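Local atomic coordinates of probable uracil-DNA glycosylase (Acanthamoeba polyphaga mimivirus, PDB entry 5X55), a protein that is a probable uracil-DNA glycosylase, a member of the UDG superfamily built round a four-stranded parallel sheet with flanking helices. Residues A[324-330]-A[340-346]; A[311-315]-A[353-357]; A[205-209]-A[252-256]; A[245-251]-A[366-370]; A[277-281]-A[304-308]. All blocks are in the same frame, centred on the assembly; numbering follows the deposited sequence.

The four-stranded parallel sheet organises the model. Contact 3, whose centre is about 2 Å from the chain centre, lies on one of its outermost strands, 251-255, and contact 2 uses the other, 312-316; the centres of the two contacts are about 19 Å apart. Contact 4 adjoins contact 3: its helix 244-248 leads into strand 251-255, and Ile247 CD1 meets Cys207 SG at 3.6 Å. It also joins contact 2, where Asn355 OD1 lies 3.2 Å from Trp368 NE1. Contact 5 touches contact 3 through Leu279 CD2 and Ile254 CD1 (3.6 Å), and contact 2 through Val306 CG1 and His311 CB (3.6 Å). Contact 1, the hairpin, rests on contact 2, with Met328 CE 3.5 Å from Thr315 CG2.

Contact 1 (A[324-330]-A[340-346]); sequences VSNTMTS and VTYPSFN
Two extended strands, 328-330 and 340-342, run antiparallel at 143°, their axes 4.7 Å apart at closest. Met328 and Tyr342 form a hydrogen-bonded pair: Met328 N gives to Tyr342 O (2.9 Å), and Tyr342 N to Met328 O (2.8 Å). Thr329 and Thr341 form the non-hydrogen-bonded pair between, Thr329 CA 4.5 Å from Thr341 CA, then Ser330 N gives to Val340 O and Val340 N to Ser330 O, both at 2.9 Å. These are the bonds of a beta hairpin packed against strand 312-316, which precedes it in the chain, and Tyr342 (m), Met328 and Ser330 share the face that meets Thr315 and His300. Met328 CE reaches Tyr342 CD2 at 3.5 Å, while Ser330 OG bonds His300 ND1. Past Tyr342 the segments are no longer paired as strands. Here Val324 O accepts from Asn346 N (3.1 Å), in the 3-10 segment that begins at Phe345, and Ser344 OG (p) gives to Asn346 OD1 (3.0 Å). Ser317 OG serves both Phe345 N and Asn326 O, and Ser344 CA makes a CA-H...O contact with Asn326 O at 3.2 Å.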
# COMPACT_ATOMS: atom_id res chain seq x y z
N VAL A 324 0.51 -18.33 -4.11
CA VAL A 324 1.94 -18.04 -4.07
C VAL A 324 2.71 -18.94 -5.03
O VAL A 324 3.67 -18.50 -5.68
CB VAL A 324 2.47 -18.14 -2.62
CG1 VAL A 324 2.19 -19.55 -2.03
CG2 VAL A 324 3.96 -17.78 -2.55
N SER A 325 2.32 -20.21 -5.16
CA SER A 325 3.09 -21.14 -5.97
C SER A 325 2.41 -21.51 -7.28
O SER A 325 2.87 -22.43 -7.97
CB SER A 325 3.43 -22.41 -5.18
OG SER A 325 2.30 -22.94 -4.51
N ASN A 326 1.35 -20.81 -7.65
CA ASN A 326 0.70 -20.98 -8.95
C ASN A 326 0.97 -19.77 -9.83
O ASN A 326 1.07 -18.64 -9.34
CB ASN A 326 -0.80 -21.16 -8.78
CG ASN A 326 -1.15 -22.37 -7.95
OD1 ASN A 326 -0.48 -23.41 -8.05
ND2 ASN A 326 -2.18 -22.26 -7.12
N THR A 327 1.07 -20.02 -11.14
CA THR A 327 1.00 -18.93 -12.11
C THR A 327 -0.32 -18.17 -11.96
O THR A 327 -1.26 -18.62 -11.31
CB THR A 327 1.10 -19.45 -13.54
OG1 THR A 327 -0.09 -20.20 -13.85
CG2 THR A 327 2.31 -20.32 -13.73
N MET A 328 -0.39 -17.02 -12.59
CA MET A 328 -1.59 -16.20 -12.57
C MET A 328 -1.98 -15.87 -13.99
O MET A 328 -1.11 -15.65 -14.84
CB MET A 328 -1.36 -14.89 -11.79
CG MET A 328 -2.21 -13.74 -12.28
SD MET A 328 -1.71 -12.17 -11.60
CE MET A 328 -0.53 -11.53 -12.77
N THR A 329 -3.28 -15.82 -14.26
CA THR A 329 -3.78 -15.36 -15.54
C THR A 329 -4.44 -14.00 -15.35
O THR A 329 -5.27 -13.82 -14.45
CB THR A 329 -4.73 -16.38 -16.15
OG1 THR A 329 -4.00 -17.57 -16.44
CG2 THR A 329 -5.28 -15.86 -17.43
N SER A 330 -4.06 -13.03 -16.17
CA SER A 330 -4.52 -11.67 -15.98
C SER A 330 -4.77 -11.02 -17.33
O SER A 330 -4.00 -11.20 -18.28
CB SER A 330 -3.50 -10.86 -15.18
OG SER A 330 -3.94 -9.53 -15.00
N VAL A 340 -3.15 -13.13 -20.27
CA VAL A 340 -1.76 -13.56 -20.33
C VAL A 340 -1.40 -14.24 -19.01
O VAL A 340 -1.94 -13.91 -17.95
CB VAL A 340 -0.83 -12.37 -20.63
CG1 VAL A 340 0.65 -12.78 -20.59
CG2 VAL A 340 -1.18 -11.79 -21.99
N THR A 341 -0.50 -15.22 -19.09
CA THR A 341 -0.04 -15.95 -17.92
C THR A 341 1.26 -15.33 -17.41
O THR A 341 2.16 -15.03 -18.20
CB THR A 341 0.15 -17.43 -18.25
OG1 THR A 341 -1.12 -17.98 -18.61
CG2 THR A 341 0.65 -18.19 -17.05
N TYR A 342 1.33 -15.10 -16.11
CA TYR A 342 2.47 -14.54 -15.39
C TYR A 342 2.93 -15.54 -14.34
O TYR A 342 2.11 -16.31 -13.82
CB TYR A 342 2.10 -13.21 -14.72
CG TYR A 342 1.63 -12.21 -15.75
CD1 TYR A 342 2.53 -11.38 -16.39
CD2 TYR A 342 0.29 -12.15 -16.11
CE1 TYR A 342 2.09 -10.48 -17.35
CE2 TYR A 342 -0.15 -11.26 -17.08
CZ TYR A 342 0.76 -10.43 -17.70
OH TYR A 342 0.33 -9.54 -18.66
N PRO A 343 4.22 -15.56 -14.02
CA PRO A 343 4.77 -16.61 -13.15
C PRO A 343 4.26 -16.51 -11.72
O PRO A 343 3.71 -15.49 -11.29
CB PRO A 343 6.28 -16.37 -13.21
CG PRO A 343 6.43 -14.94 -13.65
CD PRO A 343 5.28 -14.69 -14.58
N SER A 344 4.45 -17.61 -10.99
CA SER A 344 4.11 -17.65 -9.58
C SER A 344 5.02 -16.74 -8.76
O SER A 344 6.19 -16.53 -9.08
CB SER A 344 4.20 -19.08 -9.04
OG SER A 344 5.54 -19.51 -9.00
N PHE A 345 4.46 -16.22 -7.66
CA PHE A 345 5.20 -15.32 -6.80
C PHE A 345 6.52 -15.92 -6.35
O PHE A 345 7.56 -15.26 -6.40
CB PHE A 345 4.36 -14.94 -5.58
CG PHE A 345 5.08 -14.03 -4.62
CD1 PHE A 345 5.88 -14.56 -3.60
CD2 PHE A 345 4.99 -12.65 -4.77
CE1 PHE A 345 6.57 -13.71 -2.74
CE2 PHE A 345 5.68 -11.80 -3.92
CZ PHE A 345 6.46 -12.33 -2.89
N ASN A 346 6.50 -17.17 -5.90
CA ASN A 346 7.71 -17.72 -5.28
C ASN A 346 8.78 -18.11 -6.28
O ASN A 346 9.86 -18.53 -5.86
CB ASN A 346 7.37 -18.92 -4.36
CG ASN A 346 6.76 -20.12 -5.09
OD1 ASN A 346 6.61 -20.13 -6.32
ND2 ASN A 346 6.43 -21.15 -4.32

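Contact 2 (A[311-315]-A[353-357]); sequences HYIIT and KINEH
Tyr312, the residue most covered here, anchors strand 312-315 to helix 353-357. The helix runs nearly antiparallel to the strand, at 166°, with the axes 10.5 Å apart at closest; Tyr312 CA lies 8.0 Å from His357 CA, and Ile314 CA 8.0 Å from Lys353 CA. Tyr312 and Ile314, two residues apart on an extended backbone, both point their CA-CB bonds toward the helix. With chi1 t and chi2 near 49°, the Tyr312 ring lies almost flat against the His357 imidazole (also t): an offset stack, centroids 4.3 Å apart and planes at 10°. The methylene joins in, Tyr312 CB standing 3.7 Å over the centroid of the His357 ring as a CH-pi contact. The phenol end is held by a water, 2.7 Å from Tyr312 OH, which donates to Lys353 O at 2.9 Å. Lys353 itself, one helical turn before His357, extends its aliphatic chain across to the strand, bringing its CE within 3.4 Å of Ile314 CG2. Ile314 (m, t) also sends CD1 to within 4.1 Å of Ile354 CG1. Such strand-helix packing is the ordinary layering of an alpha/beta fold. His357 NE2 is hydrogen-bonded to Asp289 OD2, strand 312-316 pairs through its backbone with strand 291-295, whose Ile291 touches Tyr312, Ile314 and His357, and Trp368 packs on Ile354.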
# COMPACT_ATOMS: atom_id res chain seq x y z
N HIS A 311 8.26 3.49 -17.39
CA HIS A 311 8.33 2.93 -16.06
C HIS A 311 8.47 1.43 -16.17
O HIS A 311 8.04 0.81 -17.15
CB HIS A 311 7.10 3.27 -15.21
CG HIS A 311 6.90 4.73 -14.98
ND1 HIS A 311 7.66 5.45 -14.09
CD2 HIS A 311 6.02 5.61 -15.53
CE1 HIS A 311 7.26 6.71 -14.09
NE2 HIS A 311 6.27 6.84 -14.95
N TYR A 312 9.03 0.84 -15.12
CA TYR A 312 9.36 -0.58 -15.08
C TYR A 312 8.32 -1.33 -14.25
O TYR A 312 8.14 -1.02 -13.06
CB TYR A 312 10.77 -0.74 -14.51
CG TYR A 312 11.30 -2.14 -14.43
CD1 TYR A 312 11.24 -3.01 -15.52
CD2 TYR A 312 11.91 -2.59 -13.26
CE1 TYR A 312 11.76 -4.31 -15.43
CE2 TYR A 312 12.42 -3.87 -13.17
CZ TYR A 312 12.35 -4.73 -14.25
OH TYR A 312 12.88 -5.99 -14.12
N ILE A 313 7.64 -2.31 -14.86
CA ILE A 313 6.54 -3.05 -14.23
C ILE A 313 6.91 -4.52 -14.11
O ILE A 313 7.21 -5.18 -15.12
CB ILE A 313 5.22 -2.90 -15.01
CG1 ILE A 313 4.87 -1.42 -15.20
CG2 ILE A 313 4.11 -3.62 -14.26
CD1 ILE A 313 3.73 -1.17 -16.16
N ILE A 314 6.85 -5.04 -12.89
CA ILE A 314 7.22 -6.42 -12.55
C ILE A 314 5.95 -7.11 -12.08
O ILE A 314 5.30 -6.63 -11.14
CB ILE A 314 8.27 -6.47 -11.44
CG1 ILE A 314 9.57 -5.79 -11.85
CG2 ILE A 314 8.56 -7.90 -11.01
CD1 ILE A 314 10.53 -5.61 -10.65
N THR A 315 5.60 -8.23 -12.72
CA THR A 315 4.30 -8.86 -12.50
C THR A 315 4.45 -10.33 -12.16
O THR A 315 5.21 -11.06 -12.81
CB THR A 315 3.41 -8.72 -13.74
OG1 THR A 315 3.34 -7.34 -14.13
CG2 THR A 315 2.02 -9.17 -13.42
N LYS A 353 15.14 -8.10 -9.00
CA LYS A 353 14.80 -7.29 -10.16
C LYS A 353 14.74 -5.81 -9.82
O LYS A 353 15.21 -4.96 -10.60
CB LYS A 353 13.48 -7.78 -10.76
CG LYS A 353 13.56 -9.21 -11.20
CD LYS A 353 12.81 -9.50 -12.49
CE LYS A 353 11.32 -9.53 -12.27
NZ LYS A 353 10.62 -10.10 -13.47
N ILE A 354 14.15 -5.46 -8.66
CA ILE A 354 14.17 -4.06 -8.22
C ILE A 354 15.61 -3.56 -8.10
O ILE A 354 15.94 -2.44 -8.52
CB ILE A 354 13.43 -3.91 -6.88
CG1 ILE A 354 11.93 -4.18 -7.06
CG2 ILE A 354 13.70 -2.52 -6.29
CD1 ILE A 354 11.20 -4.42 -5.74
N ASN A 355 16.47 -4.38 -7.49
CA ASN A 355 17.86 -4.01 -7.28
C ASN A 355 18.54 -3.73 -8.61
O ASN A 355 19.24 -2.72 -8.76
CB ASN A 355 18.59 -5.13 -6.56
CG ASN A 355 18.25 -5.20 -5.10
OD1 ASN A 355 17.65 -4.28 -4.53
ND2 ASN A 355 18.65 -6.30 -4.46
N GLU A 356 18.38 -4.64 -9.56
CA GLU A 356 19.08 -4.49 -10.83
C GLU A 356 18.59 -3.27 -11.57
O GLU A 356 19.39 -2.55 -12.17
CB GLU A 356 18.93 -5.75 -11.67
CG GLU A 356 19.60 -6.98 -11.06
CD GLU A 356 20.99 -6.68 -10.47
OE1 GLU A 356 21.89 -6.23 -11.22
OE2 GLU A 356 21.18 -6.89 -9.24
N HIS A 357 17.28 -2.99 -11.53
CA HIS A 357 16.78 -1.81 -12.24
C HIS A 357 17.30 -0.52 -11.60
O HIS A 357 17.76 0.39 -12.31
CB HIS A 357 15.26 -1.81 -12.29
CG HIS A 357 14.70 -0.72 -13.16
ND1 HIS A 357 14.54 -0.86 -14.52
CD2 HIS A 357 14.29 0.54 -12.85
CE1 HIS A 357 14.03 0.26 -15.02
NE2 HIS A 357 13.87 1.12 -14.03
O HOH W 1 15.44 -5.91 -13.37

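Contact 3 (A[205-209]-A[252-256]); sequences MGCSF and FMINS
Loop 205-209 crosses strand 252-255 at a steep angle, the directions of CA 206 to 209 and CA 253 to 255 being 104° apart, with Ser208 CA and Ile254 CA 4.7 Å from each other. The strand is an outermost one of the four-stranded parallel sheet of this alpha/beta fold. Phe252 and Ile254 pair with strand 185-189, while Met253 O faces outward, and the loop covers that other edge, close to the chain centre. Gly206 has phi 81° and psi 12°, backbone angles that by themselves call for glycine; from Cys207 the chain is extended, and Phe209 has a positive phi (70°). One backbone bond joins the segments directly: Ser208 N gives to Met253 O at 3.0 Å. The same carbonyl is approached by Cys207 CA at 3.3 Å, a CA-H...O contact. Among the side chains Ser208, in rotamer p, is the wedge. Its CB sits 3.3 Å from Ile254 O and 3.2 Å from Asn255 OD1, while OG lies 3.2 Å from Met253 CB and finds its polar partner in Ile187 O. Met253 (m, t, p) reaches back so that CE comes 4.1 Å from Phe209 CD2; the Phe209 ring is also edge-to-face with Trp295. Beyond this, a water bridges the segments, accepting from Phe209 N at 3.1 Å and donating to Asn255 OD1 at 3.0 Å.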
# COMPACT_ATOMS: atom_id res chain seq x y z
N MET A 205 -2.41 -0.61 9.14
CA MET A 205 -1.63 0.53 9.58
C MET A 205 -1.35 1.52 8.44
O MET A 205 -0.45 2.34 8.54
CB MET A 205 -0.32 0.07 10.22
CG MET A 205 0.60 -0.74 9.30
SD MET A 205 2.17 -1.00 10.16
CE MET A 205 2.96 0.59 9.86
N GLY A 206 -2.14 1.48 7.37
CA GLY A 206 -1.99 2.47 6.32
C GLY A 206 -0.88 2.18 5.34
O GLY A 206 -0.50 3.07 4.58
N CYS A 207 -0.33 0.97 5.38
CA CYS A 207 0.67 0.48 4.45
C CYS A 207 0.22 -0.87 3.95
O CYS A 207 -0.32 -1.66 4.73
CB CYS A 207 2.03 0.32 5.12
SG CYS A 207 2.53 1.74 5.98
N SER A 208 0.47 -1.16 2.68
CA SER A 208 0.17 -2.51 2.22
C SER A 208 1.14 -3.50 2.86
O SER A 208 2.31 -3.18 3.11
CB SER A 208 0.21 -2.60 0.68
OG SER A 208 1.44 -2.18 0.13
N PHE A 209 0.61 -4.68 3.20
CA PHE A 209 1.32 -5.84 3.73
C PHE A 209 1.87 -5.69 5.15
O PHE A 209 1.98 -6.68 5.86
CB PHE A 209 2.41 -6.25 2.74
CG PHE A 209 1.85 -6.72 1.42
CD1 PHE A 209 1.29 -7.99 1.31
CD2 PHE A 209 1.81 -5.86 0.32
CE1 PHE A 209 0.74 -8.42 0.11
CE2 PHE A 209 1.24 -6.28 -0.87
CZ PHE A 209 0.71 -7.57 -0.98
N PHE A 252 7.02 2.56 -1.75
CA PHE A 252 5.70 3.18 -1.59
C PHE A 252 4.65 2.08 -1.57
O PHE A 252 4.10 1.69 -2.60
CB PHE A 252 5.46 4.18 -2.72
CG PHE A 252 4.23 5.05 -2.55
CD1 PHE A 252 4.19 6.05 -1.58
CD2 PHE A 252 3.15 4.91 -3.41
CE1 PHE A 252 3.08 6.87 -1.45
CE2 PHE A 252 2.03 5.74 -3.28
CZ PHE A 252 2.00 6.72 -2.29
N MET A 253 4.35 1.59 -0.39
CA MET A 253 3.50 0.41 -0.22
C MET A 253 2.14 0.89 0.26
O MET A 253 1.95 1.15 1.45
CB MET A 253 4.11 -0.57 0.78
CG MET A 253 5.57 -0.95 0.48
SD MET A 253 6.18 -2.21 1.63
CE MET A 253 5.20 -3.61 1.07
N ILE A 254 1.19 1.00 -0.67
CA ILE A 254 -0.17 1.43 -0.36
C ILE A 254 -1.16 0.34 -0.78
O ILE A 254 -0.86 -0.53 -1.61
CB ILE A 254 -0.51 2.76 -1.06
CG1 ILE A 254 -0.37 2.59 -2.58
CG2 ILE A 254 0.36 3.88 -0.57
CD1 ILE A 254 -1.04 3.68 -3.38
N ASN A 255 -2.36 0.42 -0.22
CA ASN A 255 -3.50 -0.38 -0.63
C ASN A 255 -4.39 0.45 -1.56
O ASN A 255 -4.68 1.61 -1.27
CB ASN A 255 -4.29 -0.84 0.59
CG ASN A 255 -3.52 -1.83 1.45
OD1 ASN A 255 -2.98 -2.80 0.95
ND2 ASN A 255 -3.49 -1.60 2.76
N SER A 256 -4.82 -0.15 -2.69
CA SER A 256 -5.66 0.60 -3.62
C SER A 256 -7.01 0.99 -2.99
O SER A 256 -7.60 2.00 -3.37
CB SER A 256 -5.89 -0.23 -4.88
OG SER A 256 -6.49 -1.47 -4.56
O HOH W 2 -2.34 -5.25 2.60

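Contact 4 (A[245-251]-A[366-370]); sequences SWILQGT and IFWDL
Ser245 lies in helix 244-248, and its OG is 2.4 Å from a water that donates to Phe367 O at 2.7 Å. Next, Trp246 (m, chi2 near -7°) meets the C-terminal tail twice: NE1 gives to Trp368 O at 2.9 Å, and its indole face receives the edge of Trp368 (m), a T-shaped pair with the Trp246 five-membered and Trp368 six-membered ring centroids 4.9 Å apart and planes at 86°. The Gln249 (m, t) side-chain amide pairs with the backbone of Phe367, in the extended part of the tail, much as a neighbouring strand would: OE1 accepts from Phe367 N at 2.9 Å and NE2 gives to Phe367 O at 3.1 Å, while NE2 also gives to Ser245 O at 2.9 Å. Gly250, at phi 101°, is the C-prime residue of a Schellman motif, with Thr251 N bonding Trp246 O at 3.1 Å and Gly250 N bonding Ile247 O at 3.0 Å. Thr251 OG1, bonded to Trp246 O (2.8 Å), sits 3.5 Å from Ile366 CD1. The tail joins helix 244-248 to helices 219-230 and 350-360: Trp246 and Trp368 both touch Leu228 of the former, and Trp368 NE1 bonds Asn355 of the latter.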
# COMPACT_ATOMS: atom_id res chain seq x y z
N SER A 245 11.20 -0.11 7.60
CA SER A 245 12.52 0.02 7.02
C SER A 245 12.46 0.20 5.50
O SER A 245 13.16 1.04 4.93
CB SER A 245 13.35 -1.21 7.37
OG SER A 245 14.58 -1.18 6.69
N TRP A 246 11.63 -0.61 4.83
CA TRP A 246 11.51 -0.52 3.38
C TRP A 246 10.87 0.79 2.97
O TRP A 246 11.28 1.40 1.97
CB TRP A 246 10.69 -1.69 2.83
CG TRP A 246 11.23 -3.03 3.14
CD1 TRP A 246 12.43 -3.33 3.72
CD2 TRP A 246 10.58 -4.28 2.88
NE1 TRP A 246 12.57 -4.68 3.84
CE2 TRP A 246 11.44 -5.29 3.34
CE3 TRP A 246 9.35 -4.63 2.31
CZ2 TRP A 246 11.11 -6.64 3.25
CZ3 TRP A 246 9.02 -5.97 2.22
CH2 TRP A 246 9.90 -6.96 2.69
N ILE A 247 9.85 1.22 3.70
CA ILE A 247 9.10 2.40 3.30
C ILE A 247 9.95 3.64 3.47
O ILE A 247 9.95 4.52 2.61
CB ILE A 247 7.79 2.47 4.10
CG1 ILE A 247 6.92 1.25 3.77
CG2 ILE A 247 7.04 3.81 3.86
CD1 ILE A 247 5.86 1.02 4.82
N LEU A 248 10.72 3.71 4.56
CA LEU A 248 11.60 4.86 4.78
C LEU A 248 12.63 5.01 3.67
O LEU A 248 13.10 6.13 3.42
CB LEU A 248 12.30 4.73 6.13
CG LEU A 248 11.40 5.00 7.33
CD1 LEU A 248 11.88 4.23 8.56
CD2 LEU A 248 11.33 6.51 7.61
N GLN A 249 12.98 3.92 2.98
CA GLN A 249 13.95 3.92 1.90
C GLN A 249 13.32 4.07 0.52
O GLN A 249 13.99 3.84 -0.49
CB GLN A 249 14.80 2.64 1.93
CG GLN A 249 15.63 2.45 3.23
CD GLN A 249 16.33 1.10 3.26
OE1 GLN A 249 17.32 0.88 2.55
NE2 GLN A 249 15.80 0.18 4.04
N GLY A 250 12.05 4.45 0.45
CA GLY A 250 11.42 4.74 -0.81
C GLY A 250 10.53 3.65 -1.39
O GLY A 250 10.17 3.74 -2.57
N THR A 251 10.14 2.65 -0.60
CA THR A 251 9.18 1.65 -1.05
C THR A 251 7.77 2.16 -0.72
O THR A 251 7.36 2.18 0.45
CB THR A 251 9.45 0.29 -0.42
OG1 THR A 251 10.86 0.04 -0.41
CG2 THR A 251 8.77 -0.80 -1.25
N ILE A 366 18.03 -0.17 -2.27
CA ILE A 366 17.20 -0.40 -1.10
C ILE A 366 17.77 -1.60 -0.35
O ILE A 366 17.98 -2.66 -0.95
CB ILE A 366 15.73 -0.64 -1.49
CG1 ILE A 366 15.09 0.64 -2.04
CG2 ILE A 366 14.98 -1.17 -0.28
CD1 ILE A 366 13.66 0.46 -2.55
N PHE A 367 18.03 -1.42 0.94
CA PHE A 367 18.56 -2.48 1.79
C PHE A 367 17.38 -3.21 2.43
O PHE A 367 16.77 -2.71 3.37
CB PHE A 367 19.49 -1.92 2.85
CG PHE A 367 20.63 -1.18 2.28
CD1 PHE A 367 21.76 -1.86 1.85
CD2 PHE A 367 20.56 0.20 2.12
CE1 PHE A 367 22.84 -1.16 1.29
CE2 PHE A 367 21.62 0.90 1.56
CZ PHE A 367 22.77 0.22 1.14
N TRP A 368 17.08 -4.40 1.92
CA TRP A 368 15.89 -5.11 2.36
C TRP A 368 16.06 -5.75 3.73
O TRP A 368 15.06 -6.01 4.39
CB TRP A 368 15.51 -6.19 1.35
CG TRP A 368 15.33 -5.63 -0.01
CD1 TRP A 368 16.16 -5.77 -1.08
CD2 TRP A 368 14.26 -4.79 -0.43
NE1 TRP A 368 15.67 -5.08 -2.16
CE2 TRP A 368 14.50 -4.46 -1.79
CE3 TRP A 368 13.12 -4.28 0.20
CZ2 TRP A 368 13.63 -3.65 -2.52
CZ3 TRP A 368 12.25 -3.49 -0.54
CH2 TRP A 368 12.51 -3.18 -1.88
N ASP A 369 17.29 -6.02 4.15
CA ASP A 369 17.43 -6.79 5.37
C ASP A 369 17.58 -5.92 6.60
O ASP A 369 16.82 -6.09 7.55
CB ASP A 369 18.63 -7.75 5.26
CG ASP A 369 18.48 -8.96 6.16
OD1 ASP A 369 17.47 -9.05 6.88
OD2 ASP A 369 19.39 -9.83 6.15
N LEU A 370 18.53 -4.98 6.60
CA LEU A 370 18.90 -4.10 7.74
C LEU A 370 18.45 -4.52 9.15
O LEU A 370 19.29 -4.70 10.04
CB LEU A 370 18.38 -2.68 7.51
CG LEU A 370 19.02 -1.89 6.38
CD1 LEU A 370 18.71 -0.40 6.51
CD2 LEU A 370 20.52 -2.14 6.32
OXT LEU A 370 17.26 -4.63 9.47
O HOH W 3 15.55 -3.18 5.71

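Contact 5 (A[277-281]-A[304-308]); sequences ADLID and QRVDP
Arg305 lays the face of its guanidinium over the methyl of Ala277, CZ to CB 3.4 Å, as it reaches across to helix 277-281. Its chain (m, t, p) brings two nitrogens to the carboxylate of Asp281 (m): NE gives to OD1 at 3.0 Å and NH2 to OD2 at a short 2.5 Å, a bidentate salt bridge. Asp281 and Ala277 are one helical turn apart, Asp281 N bonding Ala277 O at 2.9 Å, so a single arginine can cover both; the nearest CA pair, Asp281-Arg305, is 7.4 Å apart. One residue before Asp281, Ile280 points toward the loop and its CG2 meets Val306 CG2 at 3.7 Å. In the fold this ties helix 273-286, before strand 291-295, to the loop between helix 297-303 and strand 312-316, with Val306 lying on Ile313. A water donates to Asp281 OD1 (2.6 Å) and to Arg305 O (3.0 Å), so the carboxylate holds loop side chain and, through water, loop backbone, and charge pairing outside complements apolar packing within.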
# COMPACT_ATOMS: atom_id res chain seq x y z
N ALA A 277 -6.72 6.00 -8.66
CA ALA A 277 -6.37 6.24 -10.05
C ALA A 277 -5.66 7.57 -10.22
O ALA A 277 -4.64 7.65 -10.92
CB ALA A 277 -7.62 6.19 -10.93
N ASP A 278 -6.16 8.62 -9.55
CA ASP A 278 -5.47 9.91 -9.61
C ASP A 278 -4.11 9.86 -8.92
O ASP A 278 -3.19 10.59 -9.32
CB ASP A 278 -6.35 11.00 -8.99
CG ASP A 278 -7.43 11.49 -9.93
OD1 ASP A 278 -7.29 11.31 -11.16
OD2 ASP A 278 -8.43 12.06 -9.44
N LEU A 279 -3.94 9.02 -7.91
CA LEU A 279 -2.63 8.90 -7.27
C LEU A 279 -1.62 8.26 -8.22
O LEU A 279 -0.50 8.77 -8.41
CB LEU A 279 -2.77 8.11 -5.97
CG LEU A 279 -1.54 7.74 -5.15
CD1 LEU A 279 -0.62 8.95 -4.95
CD2 LEU A 279 -2.00 7.14 -3.81
N ILE A 280 -2.02 7.15 -8.86
CA ILE A 280 -1.15 6.50 -9.85
C ILE A 280 -0.81 7.47 -10.97
O ILE A 280 0.36 7.63 -11.35
CB ILE A 280 -1.82 5.23 -10.43
CG1 ILE A 280 -2.35 4.28 -9.33
CG2 ILE A 280 -0.88 4.52 -11.41
CD1 ILE A 280 -1.33 3.69 -8.48
N ASP A 281 -1.84 8.13 -11.52
CA ASP A 281 -1.62 9.03 -12.65
C ASP A 281 -0.73 10.20 -12.27
O ASP A 281 0.12 10.62 -13.05
CB ASP A 281 -2.97 9.54 -13.19
CG ASP A 281 -3.82 8.43 -13.78
OD1 ASP A 281 -3.26 7.34 -14.07
OD2 ASP A 281 -5.05 8.62 -13.93
N GLN A 304 -1.49 -1.36 -15.33
CA GLN A 304 -1.70 -1.04 -16.74
C GLN A 304 -2.24 0.37 -16.95
O GLN A 304 -2.51 0.74 -18.10
CB GLN A 304 -2.62 -2.07 -17.36
CG GLN A 304 -1.89 -3.39 -17.44
CD GLN A 304 -2.71 -4.48 -18.02
OE1 GLN A 304 -3.00 -4.47 -19.23
NE2 GLN A 304 -3.13 -5.42 -17.17
N ARG A 305 -2.39 1.17 -15.90
CA ARG A 305 -2.51 2.60 -16.11
C ARG A 305 -1.18 3.24 -16.45
O ARG A 305 -1.15 4.39 -16.89
CB ARG A 305 -3.07 3.31 -14.88
CG ARG A 305 -4.43 2.84 -14.40
CD ARG A 305 -4.87 3.68 -13.23
NE ARG A 305 -5.19 5.05 -13.64
CZ ARG A 305 -6.40 5.43 -14.05
NH1 ARG A 305 -7.39 4.54 -14.12
NH2 ARG A 305 -6.61 6.69 -14.40
N VAL A 306 -0.08 2.50 -16.27
CA VAL A 306 1.27 3.05 -16.26
C VAL A 306 1.91 2.75 -17.60
O VAL A 306 1.78 1.64 -18.13
CB VAL A 306 2.10 2.45 -15.10
CG1 VAL A 306 3.53 2.92 -15.15
CG2 VAL A 306 1.47 2.77 -13.72
N ASP A 307 2.59 3.74 -18.16
CA ASP A 307 3.34 3.59 -19.41
C ASP A 307 4.55 2.67 -19.20
O ASP A 307 5.51 3.09 -18.54
CB ASP A 307 3.81 4.95 -19.90
CG ASP A 307 4.41 4.90 -21.29
OD1 ASP A 307 4.68 3.79 -21.81
OD2 ASP A 307 4.60 6.00 -21.87
N PRO A 308 4.57 1.47 -19.77
CA PRO A 308 5.66 0.52 -19.49
C PRO A 308 6.97 0.84 -20.19
O PRO A 308 7.95 0.11 -19.98
CB PRO A 308 5.08 -0.82 -19.97
CG PRO A 308 4.12 -0.44 -21.06
CD PRO A 308 3.53 0.89 -20.65
O HOH W 4 -0.97 6.74 -15.08